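Side-chain contact in protein HTP-2 (Caenorhabditis elegans, PDB 4TZM), which probably helps assemble the meiotic chromosome axis as a HORMA domain protein that binds a closure motif of its partner HTP-3: residues Q170-T173 with I174-V178. Residues are numbered along the deposited sequence; the frame is centred on the assembly and turned at random.
Sequences QMVT and IVRSV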
loop_
_atom_site.group_PDB
_atom_site.type_symbol
_atom_site.label_atom_id
_atom_site.label_comp_id
_atom_site.label_asym_id
_atom_site.label_seq_id
_atom_site.Cartn_x
_atom_site.Cartn_y
_atom_site.Cartn_z
ATOM N N GLN A 170 -4.751 8.988 -8.933
ATOM C CA GLN A 170 -5.182 7.904 -8.059
ATOM C C GLN A 170 -4.372 7.896 -6.768
ATOM O O GLN A 170 -4.891 7.563 -5.704
ATOM C CB GLN A 170 -5.057 6.554 -8.771
ATOM C CG GLN A 170 -6.083 6.316 -9.876
ATOM C CD GLN A 170 -5.692 5.177 -10.805
ATOM O OE1 GLN A 170 -4.579 4.656 -10.732
ATOM N NE2 GLN A 170 -6.607 4.787 -11.684
ATOM N N MET A 171 -3.099 8.271 -6.867
ATOM C CA MET A 171 -2.214 8.296 -5.701
ATOM C C MET A 171 -2.543 9.473 -4.788
ATOM O O MET A 171 -2.557 9.336 -3.564
ATOM C CB MET A 171 -0.751 8.362 -6.141
ATOM C CG MET A 171 0.234 8.590 -5.005
ATOM S SD MET A 171 0.146 7.306 -3.742
ATOM C CE MET A 171 0.494 5.858 -4.715
ATOM N N VAL A 172 -2.805 10.626 -5.393
ATOM C CA VAL A 172 -3.225 11.812 -4.658
ATOM C C VAL A 172 -4.539 11.557 -3.919
ATOM O O VAL A 172 -4.698 11.949 -2.762
ATOM C CB VAL A 172 -3.367 13.018 -5.607
ATOM C CG1 VAL A 172 -4.226 14.110 -4.979
ATOM C CG2 VAL A 172 -1.991 13.550 -5.990
ATOM N N THR A 173 -5.466 10.878 -4.586
ATOM C CA THR A 173 -6.753 10.521 -3.987
ATOM C C THR A 173 -6.599 9.607 -2.770
ATOM O O THR A 173 -7.255 9.804 -1.747
ATOM C CB THR A 173 -7.670 9.830 -5.020
ATOM O OG1 THR A 173 -8.127 10.799 -5.971
ATOM C CG2 THR A 173 -8.870 9.184 -4.339
ATOM N N ILE A 174 -5.728 8.609 -2.882
ATOM C CA ILE A 174 -5.532 7.641 -1.807
ATOM C C ILE A 174 -4.993 8.319 -0.548
ATOM O O ILE A 174 -5.529 8.124 0.546
ATOM C CB ILE A 174 -4.580 6.499 -2.238
ATOM C CG1 ILE A 174 -5.343 5.467 -3.070
ATOM C CG2 ILE A 174 -3.953 5.824 -1.022
ATOM C CD1 ILE A 174 -4.481 4.329 -3.573
ATOM N N VAL A 175 -3.957 9.136 -0.719
ATOM C CA VAL A 175 -3.309 9.818 0.398
ATOM C C VAL A 175 -4.222 10.857 1.047
ATOM O O VAL A 175 -4.241 10.997 2.273
ATOM C CB VAL A 175 -2.003 10.482 -0.057
ATOM C CG1 VAL A 175 -1.330 11.188 1.111
ATOM C CG2 VAL A 175 -1.082 9.426 -0.657
ATOM N N ARG A 176 -4.996 11.566 0.232
ATOM C CA ARG A 176 -5.990 12.494 0.760
ATOM C C ARG A 176 -7.054 11.746 1.555
ATOM O O ARG A 176 -7.420 12.159 2.651
ATOM C CB ARG A 176 -6.644 13.301 -0.366
ATOM C CG ARG A 176 -5.901 14.581 -0.721
ATOM C CD ARG A 176 -6.760 15.506 -1.574
ATOM N NE ARG A 176 -6.373 16.907 -1.414
ATOM C CZ ARG A 176 -5.556 17.560 -2.235
ATOM N NH1 ARG A 176 -5.039 16.945 -3.291
ATOM N NH2 ARG A 176 -5.261 18.832 -2.004
ATOM N N SER A 177 -7.540 10.639 1.005
ATOM C CA SER A 177 -8.566 9.851 1.679
ATOM C C SER A 177 -8.045 9.258 2.987
ATOM O O SER A 177 -8.762 9.224 3.982
ATOM C CB SER A 177 -9.085 8.741 0.761
ATOM O OG SER A 177 -9.890 9.277 -0.278
ATOM N N VAL A 178 -6.796 8.799 2.986
ATOM C CA VAL A 178 -6.182 8.279 4.203
ATOM C C VAL A 178 -6.108 9.363 5.274
ATOM O O VAL A 178 -6.580 9.168 6.397
ATOM C CB VAL A 178 -4.769 7.713 3.936
ATOM C CG1 VAL A 178 -4.002 7.549 5.239
ATOM C CG2 VAL A 178 -4.863 6.388 3.207
#
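With its OG turned beside the backbone N and anti to the carbonyl carbon (chi1 -72°), the hydroxyl of Ser-177 points back one turn along helix 164-185 and hydrogen-bonds the carbonyl of Thr-173, OG to O 3.1 Å. The same O takes the regular helical bond from Ser-177 N at 2.9 Å, and the two donors reach it from opposite faces of the carbonyl plane, each tilted well out of it. Thr-173 uses its hydroxyl in the same way one turn earlier, on the carbonyl of Asp-169. One position back along the helix, Val-172 and Arg-176 run side by side in the same direction; the arginine chain, extended from CG to NE, brings NH1 to 3.4 Å from Val-172 CG1, a methyl lying at the edge of the guanidinium and in its plane. The inward side is apolar. Met-171, bent at chi2 and chi3, sets SD obliquely against Val-175 CG2 at 3.9 Å, while Ile-174 lays its CG1 3.4 Å from the carbonyl O of Gln-170. Helix 35-56 and Leu-235 of strand 228-235 pack on Met-171 and Ile-174. An alanine in place of Ser-177 would remove the hydroxyl and would probably cost Thr-173 O its second donor, leaving the bond from Ser-177 N in place. The helix is thus amphipathic: carbonyls of the helix itself bind the hydroxyls of Ser-177 and Thr-173, and Met-171, Ile-174 and Val-175 are buried in the HORMA core.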